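Local coordinates for phosphatidylinositol phosphate phosphatase (Schizosaccharomyces pombe, PDB 1I9Z), which removes the 5-phosphate from soluble and lipid inositol phosphates through its magnesium-dependent catalytic domain, controlling phosphoinositide levels in membrane trafficking and signalling, at residues A[19-30]-A[309-320]. Numbering follows the deposited sequence.
Sequences FSEHKNVKIFVA and IYATYEANIVKV
Phe28 and Tyr310, two residues out of register, meet diagonally across two antiparallel strands. Their rings are almost parallel, planes 9° apart, yet slid so far that they barely overlap: Phe28 meets Tyr310 through its outer end, with CZ 3.5 Å from Tyr310 CG. Phe28 extends its CG opposite the backbone N (chi1 -170°), which brings the outer end of the ring close to strand 309-320, where CD1 also touches CG2 of Thr312 at 3.6 Å. With an alanine here, a gap would probably open beside Tyr310 and the Thr312 methyl, and Tyr58 on the neighbouring strand would lose its ring partner.

Farther along the same face the contacts turn polar. Asn24 bridges two residues: its OD1 accepts a weak bond from Asn316 ND2, the amide planes 73° apart, while its ND2 gives another weak bond to Glu314 OE2 (3.2 Å) and also donates to a water that in turn donates to Glu314 OE1. Next to it, the His22 ring lies nearly coplanar with the Asn316 amide, with CD2 3.0 Å from Asn316 OD1, and Val318 CG1 forms a CH-pi contact over one ring face, 4.1 Å from the centroid.

The other face is mainly apolar toward the active-site end. Ile27 CD1 rests on Ala315 CB (3.7 Å), and Val29 CG2 meets the edge of the Tyr313 ring at CE1 (3.9 Å); Tyr287 and Ile285 of the second sheet pack against Tyr313.

Ten backbone hydrogen bonds, two for each alternate pair from Glu21–Lys319 to Val29–Ala311, hold the strands together. This long antiparallel pairing joins the first and last strands of this chain, the inositol polyphosphate 5-phosphatase domain of the longer protein, inside one sheet of the two-sheet sandwich characteristic of the DNase I-like fold.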
# COMPACT_ATOMS: atom_id res chain seq x y z
N PHE A 19 9.03 10.44 -27.20
CA PHE A 19 8.74 9.01 -27.22
C PHE A 19 8.07 8.53 -25.92
O PHE A 19 8.06 7.34 -25.65
CB PHE A 19 10.02 8.21 -27.49
CG PHE A 19 11.16 8.55 -26.56
CD1 PHE A 19 11.26 7.95 -25.31
CD2 PHE A 19 12.13 9.47 -26.93
CE1 PHE A 19 12.31 8.26 -24.44
CE2 PHE A 19 13.19 9.80 -26.07
CZ PHE A 19 13.27 9.19 -24.82
N SER A 20 7.50 9.47 -25.16
CA SER A 20 6.83 9.20 -23.89
C SER A 20 5.57 10.00 -23.72
O SER A 20 5.49 11.17 -24.14
CB SER A 20 7.72 9.58 -22.71
OG SER A 20 9.02 9.11 -22.87
N GLU A 21 4.59 9.39 -23.06
CA GLU A 21 3.31 10.01 -22.72
C GLU A 21 3.19 9.78 -21.20
O GLU A 21 3.53 8.70 -20.72
CB GLU A 21 2.14 9.31 -23.40
CG GLU A 21 2.09 9.43 -24.91
CD GLU A 21 1.20 8.35 -25.54
OE1 GLU A 21 1.70 7.24 -25.84
OE2 GLU A 21 -0.02 8.61 -25.72
N HIS A 22 2.71 10.79 -20.48
CA HIS A 22 2.54 10.70 -19.04
C HIS A 22 1.06 10.86 -18.73
O HIS A 22 0.38 11.63 -19.39
CB HIS A 22 3.36 11.76 -18.31
CG HIS A 22 4.83 11.50 -18.33
ND1 HIS A 22 5.61 11.66 -19.46
CD2 HIS A 22 5.67 11.11 -17.34
CE1 HIS A 22 6.86 11.38 -19.17
NE2 HIS A 22 6.93 11.04 -17.89
N LYS A 23 0.59 10.10 -17.74
CA LYS A 23 -0.81 10.10 -17.30
C LYS A 23 -0.79 9.95 -15.73
O LYS A 23 0.14 9.39 -15.18
CB LYS A 23 -1.54 8.90 -17.95
CG LYS A 23 -2.96 8.62 -17.45
CD LYS A 23 -3.73 7.56 -18.27
CE LYS A 23 -4.75 6.75 -17.40
NZ LYS A 23 -5.85 7.53 -16.73
N ASN A 24 -1.78 10.50 -15.04
CA ASN A 24 -1.88 10.36 -13.58
C ASN A 24 -2.99 9.31 -13.35
O ASN A 24 -4.05 9.39 -13.94
CB ASN A 24 -2.29 11.67 -12.90
CG ASN A 24 -1.13 12.35 -12.14
OD1 ASN A 24 0.07 11.98 -12.28
ND2 ASN A 24 -1.48 13.35 -11.34
N VAL A 25 -2.71 8.33 -12.51
CA VAL A 25 -3.70 7.31 -12.17
C VAL A 25 -4.05 7.52 -10.68
O VAL A 25 -3.13 7.69 -9.88
CB VAL A 25 -3.08 5.90 -12.38
CG1 VAL A 25 -4.01 4.81 -11.80
CG2 VAL A 25 -2.85 5.67 -13.92
N LYS A 26 -5.34 7.53 -10.33
CA LYS A 26 -5.79 7.70 -8.93
C LYS A 26 -5.87 6.33 -8.25
O LYS A 26 -6.50 5.41 -8.78
CB LYS A 26 -7.19 8.33 -8.88
CG LYS A 26 -7.28 9.77 -9.42
CD LYS A 26 -8.76 10.12 -9.65
CE LYS A 26 -9.04 11.65 -9.80
NZ LYS A 26 -9.57 12.29 -8.50
N ILE A 27 -5.26 6.21 -7.07
CA ILE A 27 -5.21 4.93 -6.38
C ILE A 27 -5.75 5.07 -4.96
O ILE A 27 -5.36 5.98 -4.22
CB ILE A 27 -3.77 4.41 -6.30
CG1 ILE A 27 -3.22 4.22 -7.72
CG2 ILE A 27 -3.78 3.07 -5.50
CD1 ILE A 27 -1.69 3.85 -7.77
N PHE A 28 -6.65 4.19 -4.59
CA PHE A 28 -7.31 4.22 -3.27
C PHE A 28 -6.84 3.00 -2.52
O PHE A 28 -7.02 1.86 -3.01
CB PHE A 28 -8.83 4.14 -3.44
CG PHE A 28 -9.61 4.40 -2.16
CD1 PHE A 28 -10.15 5.69 -1.91
CD2 PHE A 28 -9.84 3.37 -1.21
CE1 PHE A 28 -10.90 5.96 -0.75
CE2 PHE A 28 -10.59 3.62 -0.03
CZ PHE A 28 -11.13 4.95 0.20
N VAL A 29 -6.21 3.19 -1.37
CA VAL A 29 -5.66 2.11 -0.59
C VAL A 29 -6.43 2.04 0.71
O VAL A 29 -6.57 3.03 1.41
CB VAL A 29 -4.14 2.30 -0.29
CG1 VAL A 29 -3.59 1.13 0.64
CG2 VAL A 29 -3.36 2.32 -1.58
N ALA A 30 -6.94 0.86 0.99
CA ALA A 30 -7.79 0.62 2.13
C ALA A 30 -7.34 -0.58 2.95
O ALA A 30 -7.06 -1.63 2.40
CB ALA A 30 -9.29 0.36 1.61
N ILE A 309 -9.01 2.07 7.80
CA ILE A 309 -8.35 3.32 7.37
C ILE A 309 -8.18 3.30 5.85
O ILE A 309 -8.42 2.26 5.17
CB ILE A 309 -6.93 3.47 7.99
CG1 ILE A 309 -6.06 2.27 7.64
CG2 ILE A 309 -7.04 3.58 9.51
CD1 ILE A 309 -4.52 2.47 7.94
N TYR A 310 -7.87 4.46 5.27
CA TYR A 310 -7.57 4.49 3.85
C TYR A 310 -6.59 5.62 3.56
O TYR A 310 -6.40 6.54 4.40
CB TYR A 310 -8.85 4.67 2.97
CG TYR A 310 -9.47 6.06 3.10
CD1 TYR A 310 -9.07 7.09 2.24
CD2 TYR A 310 -10.37 6.34 4.10
CE1 TYR A 310 -9.58 8.39 2.38
CE2 TYR A 310 -10.87 7.66 4.28
CZ TYR A 310 -10.49 8.65 3.43
OH TYR A 310 -11.04 9.91 3.55
N ALA A 311 -5.98 5.57 2.38
CA ALA A 311 -5.10 6.63 1.94
C ALA A 311 -5.37 6.76 0.44
O ALA A 311 -5.74 5.75 -0.21
CB ALA A 311 -3.59 6.26 2.19
N THR A 312 -5.20 7.98 -0.11
CA THR A 312 -5.37 8.15 -1.55
C THR A 312 -4.08 8.71 -2.16
O THR A 312 -3.30 9.44 -1.49
CB THR A 312 -6.54 9.11 -1.87
OG1 THR A 312 -6.36 10.34 -1.15
CG2 THR A 312 -7.84 8.48 -1.48
N TYR A 313 -3.84 8.36 -3.41
CA TYR A 313 -2.64 8.81 -4.13
C TYR A 313 -2.92 9.09 -5.60
O TYR A 313 -3.92 8.60 -6.18
CB TYR A 313 -1.57 7.73 -4.16
CG TYR A 313 -1.15 7.23 -2.80
CD1 TYR A 313 -1.75 6.11 -2.22
CD2 TYR A 313 -0.17 7.91 -2.09
CE1 TYR A 313 -1.39 5.67 -0.92
CE2 TYR A 313 0.22 7.49 -0.78
CZ TYR A 313 -0.41 6.37 -0.20
OH TYR A 313 -0.05 5.95 1.03
N GLU A 314 -2.05 9.91 -6.18
CA GLU A 314 -2.06 10.12 -7.62
C GLU A 314 -0.74 9.51 -8.00
O GLU A 314 0.25 9.78 -7.34
CB GLU A 314 -2.07 11.59 -8.00
CG GLU A 314 -3.45 12.18 -7.99
CD GLU A 314 -3.45 13.59 -8.55
OE1 GLU A 314 -2.80 14.49 -7.95
OE2 GLU A 314 -4.09 13.78 -9.60
N ALA A 315 -0.72 8.71 -9.07
CA ALA A 315 0.51 8.06 -9.47
C ALA A 315 0.75 8.40 -10.93
O ALA A 315 -0.10 8.12 -11.78
CB ALA A 315 0.38 6.53 -9.30
N ASN A 316 1.88 9.07 -11.18
CA ASN A 316 2.24 9.44 -12.52
C ASN A 316 2.78 8.21 -13.21
O ASN A 316 3.71 7.57 -12.73
CB ASN A 316 3.31 10.54 -12.52
CG ASN A 316 3.59 11.03 -13.94
OD1 ASN A 316 4.59 10.65 -14.57
ND2 ASN A 316 2.68 11.83 -14.48
N ILE A 317 2.18 7.91 -14.35
CA ILE A 317 2.46 6.76 -15.20
C ILE A 317 3.12 7.20 -16.50
O ILE A 317 2.80 8.26 -17.01
CB ILE A 317 1.07 6.01 -15.51
CG1 ILE A 317 0.95 4.82 -14.58
CG2 ILE A 317 0.91 5.55 -17.02
CD1 ILE A 317 1.36 5.11 -13.23
N VAL A 318 4.03 6.39 -17.01
CA VAL A 318 4.67 6.73 -18.29
C VAL A 318 4.50 5.60 -19.29
O VAL A 318 4.70 4.44 -18.96
CB VAL A 318 6.17 6.98 -18.13
CG1 VAL A 318 6.79 7.47 -19.46
CG2 VAL A 318 6.38 8.00 -17.01
N LYS A 319 4.15 5.95 -20.52
CA LYS A 319 4.04 4.96 -21.56
C LYS A 319 5.11 5.36 -22.60
O LYS A 319 5.03 6.44 -23.20
CB LYS A 319 2.65 4.98 -22.17
CG LYS A 319 2.53 4.00 -23.34
CD LYS A 319 1.14 4.13 -23.96
CE LYS A 319 0.93 3.22 -25.18
NZ LYS A 319 -0.51 3.28 -25.59
N VAL A 320 6.09 4.48 -22.78
CA VAL A 320 7.21 4.71 -23.68
C VAL A 320 7.05 3.97 -25.01
O VAL A 320 6.80 2.78 -25.01
CB VAL A 320 8.52 4.22 -23.05
CG1 VAL A 320 9.71 4.52 -23.98
CG2 VAL A 320 8.74 4.89 -21.67
O HOH W 1 4.32 6.59 -25.74
O HOH W 2 -0.31 14.69 -8.88